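Local coordinates for uncharacterized protein conserved in bacteria (Streptococcus suis, PDB 4FZQ) that mediates attachment of the pathogen to host cells as a surface antigen, the fragment here being its G5 domain, at the interface of chains A and B and the interface of chains A and C. Numbering follows the deposited sequence. Chains: chain A/B/C, Uncharacterized protein conserved in bacteria.

Contact 1: the interface of chains A and B. Residues chain A 20, 78-79; chain B 18, 31, 71, 73, 75.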
loop_
_atom_site.group_PDB
_atom_site.type_symbol
_atom_site.label_atom_id
_atom_site.label_comp_id
_atom_site.label_asym_id
_atom_site.label_seq_id
_atom_site.Cartn_x
_atom_site.Cartn_y
_atom_site.Cartn_z
ATOM N N ILE A 20 11.484 -14.668 -8.766
ATOM C CA ILE A 20 11.572 -15.958 -8.093
ATOM C C ILE A 20 12.200 -16.854 -9.150
ATOM O O ILE A 20 11.660 -17.046 -10.240
ATOM C CB ILE A 20 10.197 -16.537 -7.664
ATOM C CG1 ILE A 20 9.655 -15.797 -6.442
ATOM C CG2 ILE A 20 10.361 -17.993 -7.245
ATOM C CD1 ILE A 20 10.542 -15.665 -5.222
ATOM N N LEU A 78 9.629 -25.154 -8.286
ATOM C CA LEU A 78 9.214 -24.300 -9.382
ATOM C C LEU A 78 7.746 -23.937 -9.276
ATOM O O LEU A 78 6.880 -24.794 -9.420
ATOM C CB LEU A 78 9.447 -24.965 -10.735
ATOM C CG LEU A 78 8.982 -24.102 -11.925
ATOM C CD1 LEU A 78 9.805 -22.827 -11.990
ATOM C CD2 LEU A 78 9.097 -24.868 -13.227
ATOM N N GLU A 79 7.462 -22.671 -8.990
ATOM C CA GLU A 79 6.081 -22.228 -8.918
ATOM C C GLU A 79 5.780 -21.470 -10.204
ATOM O O GLU A 79 4.728 -21.771 -10.804
ATOM C CB GLU A 79 5.817 -21.360 -7.675
ATOM C CG GLU A 79 6.846 -20.271 -7.402
ATOM C CD GLU A 79 6.609 -19.600 -6.055
ATOM O OE1 GLU A 79 5.551 -18.949 -5.886
ATOM O OE2 GLU A 79 7.466 -19.704 -5.143
ATOM O OXT GLU A 79 6.575 -20.585 -10.619
ATOM N N GLU B 18 -2.239 -20.023 -4.263
ATOM C CA GLU B 18 -1.380 -19.289 -5.188
ATOM C C GLU B 18 -1.972 -19.144 -6.572
ATOM O O GLU B 18 -2.275 -20.127 -7.232
ATOM C CB GLU B 18 -0.001 -19.950 -5.293
ATOM C CG GLU B 18 0.925 -19.264 -6.281
ATOM C CD GLU B 18 2.400 -19.539 -6.017
ATOM O OE1 GLU B 18 3.231 -19.184 -6.875
ATOM O OE2 GLU B 18 2.733 -20.092 -4.952
ATOM N N SER B 31 9.719 -15.297 -13.680
ATOM C CA SER B 31 8.630 -15.138 -12.735
ATOM C C SER B 31 8.873 -14.009 -11.737
ATOM O O SER B 31 9.973 -13.859 -11.204
ATOM C CB SER B 31 8.410 -16.450 -11.974
ATOM O OG SER B 31 7.960 -17.475 -12.841
ATOM N N ARG B 71 -1.169 -15.816 -2.699
ATOM C CA ARG B 71 0.163 -15.529 -3.157
ATOM C C ARG B 71 -0.135 -15.308 -4.628
ATOM O O ARG B 71 -0.903 -16.073 -5.206
ATOM C CB ARG B 71 1.063 -16.741 -2.972
ATOM C CG ARG B 71 2.521 -16.493 -3.324
ATOM C CD ARG B 71 3.337 -17.718 -3.009
ATOM N NE ARG B 71 4.700 -17.669 -3.528
ATOM C CZ ARG B 71 5.710 -17.034 -2.944
ATOM N NH1 ARG B 71 5.527 -16.379 -1.807
ATOM N NH2 ARG B 71 6.910 -17.070 -3.500
ATOM N N LEU B 73 1.638 -14.720 -8.441
ATOM C CA LEU B 73 2.864 -14.793 -9.226
ATOM C C LEU B 73 2.530 -14.527 -10.695
ATOM O O LEU B 73 1.475 -14.953 -11.178
ATOM C CB LEU B 73 3.480 -16.190 -9.091
ATOM C CG LEU B 73 4.913 -16.394 -9.580
ATOM C CD1 LEU B 73 5.842 -16.087 -8.425
ATOM C CD2 LEU B 73 5.133 -17.824 -10.078
ATOM N N LYS B 75 4.012 -14.796 -14.692
ATOM C CA LYS B 75 5.003 -15.429 -15.532
ATOM C C LYS B 75 5.014 -14.795 -16.911
ATOM O O LYS B 75 3.977 -14.371 -17.415
ATOM C CB LYS B 75 4.705 -16.921 -15.663
ATOM C CG LYS B 75 4.924 -17.716 -14.398
ATOM C CD LYS B 75 4.620 -19.186 -14.641
ATOM C CE LYS B 75 5.056 -20.051 -13.470
ATOM N NZ LYS B 75 6.535 -20.098 -13.328
HETATM O O HOH W 1 12.299 -16.518 -12.862
#

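Contact 2: the interface of chains A and C. Residues chain A 63-65; chain C 63-65.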
loop_
_atom_site.group_PDB
_atom_site.type_symbol
_atom_site.label_atom_id
_atom_site.label_comp_id
_atom_site.label_asym_id
_atom_site.label_seq_id
_atom_site.Cartn_x
_atom_site.Cartn_y
_atom_site.Cartn_z
ATOM N N GLU A 63 8.027 13.741 -16.382
ATOM C CA GLU A 63 7.934 12.571 -15.535
ATOM C C GLU A 63 8.836 11.489 -16.138
ATOM O O GLU A 63 8.603 11.010 -17.253
ATOM C CB GLU A 63 6.472 12.133 -15.498
ATOM C CG GLU A 63 6.078 11.187 -14.403
ATOM C CD GLU A 63 4.585 10.923 -14.421
ATOM O OE1 GLU A 63 3.811 11.848 -14.089
ATOM O OE2 GLU A 63 4.177 9.796 -14.783
ATOM N N THR A 64 9.873 11.127 -15.389
ATOM C CA THR A 64 10.851 10.135 -15.810
ATOM C C THR A 64 10.792 8.878 -14.953
ATOM O O THR A 64 10.883 8.948 -13.736
ATOM C CB THR A 64 12.261 10.715 -15.700
ATOM O OG1 THR A 64 12.361 11.885 -16.520
ATOM C CG2 THR A 64 13.303 9.688 -16.127
ATOM N N VAL A 65 10.646 7.726 -15.590
ATOM C CA VAL A 65 10.592 6.468 -14.864
ATOM C C VAL A 65 11.838 5.652 -15.175
ATOM O O VAL A 65 12.087 5.319 -16.327
ATOM C CB VAL A 65 9.343 5.657 -15.249
ATOM C CG1 VAL A 65 9.462 4.240 -14.732
ATOM C CG2 VAL A 65 8.103 6.311 -14.659
ATOM N N GLU C 63 11.914 5.691 -19.104
ATOM C CA GLU C 63 10.993 6.376 -19.982
ATOM C C GLU C 63 10.647 7.739 -19.410
ATOM O O GLU C 63 10.145 7.848 -18.286
ATOM C CB GLU C 63 9.733 5.537 -20.142
ATOM C CG GLU C 63 8.702 6.113 -21.078
ATOM C CD GLU C 63 7.450 5.247 -21.163
ATOM O OE1 GLU C 63 7.556 4.083 -21.611
ATOM O OE2 GLU C 63 6.361 5.736 -20.787
ATOM N N THR C 64 10.931 8.779 -20.188
ATOM C CA THR C 64 10.645 10.144 -19.775
ATOM C C THR C 64 9.533 10.745 -20.616
ATOM O O THR C 64 9.543 10.624 -21.837
ATOM C CB THR C 64 11.872 11.059 -19.926
ATOM O OG1 THR C 64 12.970 10.533 -19.175
ATOM C CG2 THR C 64 11.549 12.459 -19.413
ATOM N N VAL C 65 8.559 11.363 -19.960
ATOM C CA VAL C 65 7.490 12.029 -20.682
ATOM C C VAL C 65 7.566 13.507 -20.335
ATOM O O VAL C 65 7.418 13.891 -19.179
ATOM C CB VAL C 65 6.089 11.519 -20.299
ATOM C CG1 VAL C 65 5.039 12.450 -20.881
ATOM C CG2 VAL C 65 5.872 10.124 -20.834
#

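Contact 3: the interface of chains A and B. Residues chain A 19-21, 70; chain B 30-32.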
loop_
_atom_site.group_PDB
_atom_site.type_symbol
_atom_site.label_atom_id
_atom_site.label_comp_id
_atom_site.label_asym_id
_atom_site.label_seq_id
_atom_site.Cartn_x
_atom_site.Cartn_y
_atom_site.Cartn_z
ATOM N N GLU A 19 12.199 -11.247 -8.382
ATOM C CA GLU A 19 12.194 -12.389 -9.271
ATOM C C GLU A 19 12.318 -13.675 -8.460
ATOM O O GLU A 19 13.132 -13.752 -7.543
ATOM C CB GLU A 19 13.366 -12.302 -10.247
ATOM C CG GLU A 19 13.489 -13.514 -11.122
ATOM C CD GLU A 19 14.652 -13.443 -12.082
ATOM O OE1 GLU A 19 15.431 -12.462 -12.019
ATOM O OE2 GLU A 19 14.782 -14.378 -12.904
ATOM N N ILE A 20 11.484 -14.668 -8.766
ATOM C CA ILE A 20 11.572 -15.958 -8.093
ATOM C C ILE A 20 12.200 -16.854 -9.150
ATOM O O ILE A 20 11.660 -17.046 -10.240
ATOM C CB ILE A 20 10.197 -16.537 -7.664
ATOM C CG1 ILE A 20 9.655 -15.797 -6.442
ATOM C CG2 ILE A 20 10.361 -17.993 -7.245
ATOM C CD1 ILE A 20 10.542 -15.665 -5.222
ATOM N N ARG A 21 13.357 -17.393 -8.812
ATOM C CA ARG A 21 14.115 -18.222 -9.726
ATOM C C ARG A 21 14.272 -19.623 -9.128
ATOM O O ARG A 21 14.449 -19.768 -7.923
ATOM C CB ARG A 21 15.463 -17.532 -9.931
ATOM C CG ARG A 21 16.317 -18.032 -11.047
ATOM C CD ARG A 21 17.551 -17.142 -11.190
ATOM N NE ARG A 21 17.224 -15.806 -11.680
ATOM C CZ ARG A 21 18.128 -14.910 -12.059
ATOM N NH1 ARG A 21 19.418 -15.211 -12.000
ATOM N NH2 ARG A 21 17.750 -13.720 -12.511
ATOM N N ASN A 70 16.384 -5.725 -9.763
ATOM C CA ASN A 70 15.555 -6.781 -9.190
ATOM C C ASN A 70 16.130 -7.432 -7.942
ATOM O O ASN A 70 17.342 -7.559 -7.776
ATOM C CB ASN A 70 15.312 -7.915 -10.191
ATOM C CG ASN A 70 14.286 -7.572 -11.249
ATOM O OD1 ASN A 70 13.610 -6.543 -11.179
ATOM N ND2 ASN A 70 14.154 -8.453 -12.241
ATOM N N LYS B 30 10.390 -16.292 -16.961
ATOM C CA LYS B 30 10.752 -15.413 -15.870
ATOM C C LYS B 30 9.520 -15.219 -14.989
ATOM O O LYS B 30 8.411 -15.014 -15.485
ATOM C CB LYS B 30 11.241 -14.073 -16.413
ATOM C CG LYS B 30 11.934 -13.200 -15.378
ATOM C CD LYS B 30 12.491 -11.944 -16.019
ATOM C CE LYS B 30 13.188 -11.054 -15.005
ATOM N NZ LYS B 30 14.477 -11.619 -14.525
ATOM N N SER B 31 9.719 -15.297 -13.680
ATOM C CA SER B 31 8.630 -15.138 -12.735
ATOM C C SER B 31 8.873 -14.009 -11.737
ATOM O O SER B 31 9.973 -13.859 -11.204
ATOM C CB SER B 31 8.410 -16.450 -11.974
ATOM O OG SER B 31 7.960 -17.475 -12.841
ATOM N N TYR B 32 7.834 -13.221 -11.492
ATOM C CA TYR B 32 7.902 -12.116 -10.548
ATOM C C TYR B 32 6.844 -12.305 -9.476
ATOM O O TYR B 32 5.696 -12.622 -9.776
ATOM C CB TYR B 32 7.636 -10.789 -11.258
ATOM C CG TYR B 32 8.822 -10.216 -11.986
ATOM C CD1 TYR B 32 9.889 -9.658 -11.284
ATOM C CD2 TYR B 32 8.876 -10.223 -13.380
ATOM C CE1 TYR B 32 10.988 -9.115 -11.950
ATOM C CE2 TYR B 32 9.972 -9.683 -14.060
ATOM C CZ TYR B 32 11.016 -9.132 -13.338
ATOM O OH TYR B 32 12.088 -8.591 -14.002
HETATM O O HOH W 2 12.299 -16.518 -12.862
#

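Contact 1: the interface of chains A and B
A:Ile20, extended in strand 18-22, gives its backbone N to the carbonyl O of B:Ser31 in strand 31-33 at 3.0 Å, and a water bridges A:Ile20 O to B:Ser31 N. The side chains that carry the contact gather round the C-terminal A:Glu79. Its CG stands between the backbone N and the carbonyl carbon (chi1 46°), and from there the extended chain crosses B:Arg71 at about a right angle. B:Arg71 grips the carboxylate side-on: NE lies 2.8 Å from A:Glu79 OE1, nearly straight and on its syn lone pair, while NH2 reaches OE2 at 3.2 Å, tilted from the guanidinium plane. Held at both oxygens, the carboxylate is probably limited in its rotation. B:Glu18 OE2 makes a long salt bridge to B:Arg71 NE (3.4 Å) and may help position it; B:Glu18 OE1 is modelled 2.5 Å from A:Glu79 OE1, a doubtful clash of acceptors unless one carboxylate carries a proton, which is not seen. The terminal carboxylate is held separately: B:Lys75 NZ, its chain bent at the last torsion (chi4 -68°), bonds A:Glu79 OXT at 2.8 Å and also B:Ser31 OG at 3.0 Å. Between the two polar grips, B:Leu73 CD2 lies 4.0 Å from A:Glu79 CG. The chain end of A thus lies across strands 18-23 and 71-76 of B, next to strand 31-33.

Contact 2: the interface of chains A and C
Strand 55-66 of chain A and strand 54-66 of chain C meet edge to edge and run antiparallel, A:Glu63 pairing with C:Val65, A:Thr64 with C:Thr64, and A:Val65 with C:Glu63. The two-fold relation of the chains brings the two Thr64 residues face to face and repeats each bond with the chains exchanged. Backbone hydrogen bonds flank the threonine pair on both sides. A:Val65 N reaches C:Glu63 O at 2.7 Å, and C:Val65 N reaches A:Glu63 O at 2.7 Å. The outer pair is closed by A:Glu63 N to C:Val65 O at 2.9 Å and C:Glu63 N to A:Val65 O at 2.8 Å. Between them the threonines touch through their hydroxyls, A:Thr64 OG1 lying 3.0 Å from C:Thr64 OG1. Either could be the donor. In each threonine OG1 is anti to the carbonyl carbon (chi1 -59° in A, -57° in C) and CG2 is anti to the backbone N, which turns each hydroxyl toward the other. The two side chains cross obliquely, with the A:Thr64 and C:Thr64 CA atoms 4.0 Å apart. The glutamate and valine side chains project from the opposite face of the paired strands. The pairing may belong to the crystal rather than to the protein in solution. Within the deposited assembly, the site continues the sheet of one G5 domain into that of another.

Contact 3: the interface of chains A and B
This is a polar strand-edge interface, in which A:Glu19 pairs antiparallel with B:Tyr32 and charged and amide groups close over the join, tying chains A and B together in the deposited assembly; the structure alone does not show whether this pairing forms in solution. A:Glu19 CG is anti to the backbone N (chi1 175°), and the extended chain carries the carboxylate across B:Lys30 at about a right angle. B:Lys30 NZ forms a salt bridge to A:Glu19 OE1 at 2.8 Å, coming from well above the carboxylate plane. A:Arg21 NH2 bonds the same oxygen at 2.7 Å from the opposite face, so OE1 is clamped between two donors. That carboxylate probably offsets the repulsion of the two cations, whose A:Arg21 NH2 and B:Lys30 NZ atoms are 4.4 Å apart. Further along, A:Asn70 meets the tip of B:Tyr32: ND2 donates to the phenol OH at 2.7 Å, with the oxygen close to the amide plane. The amide stands nearly upright to the ring (82°) at its edge, and A:Asn70 CG lies 3.7 Å from B:Tyr32 CE1. The A:Ile20 to B:Ser31 backbone bond lies beside these groups. Together they pin the short strand 31-33 of B, and the lysine just before it, against strand 18-22 of A.

Contact 1 and contact 3 are neighbouring parts of one A-B interface, their C-alpha centres about 8 Å apart, and they share A:Ile20 and B:Ser31. Strand 18-22 of A and strand 31-33 of B therefore serve both, with the chain terminus of A engaged toward one end and A:Asn70 toward the other. The C-alpha centre of contact 2 lies about 29 Å from that of contact 1 and 24 Å from that of contact 3. Chain A thus touches its partners through separate regions: strand 18-22, A:Asn70 and the C-terminus for B, strand 55-66 for C. The A-C interface is two-fold symmetric, the A-B interface not exactly so.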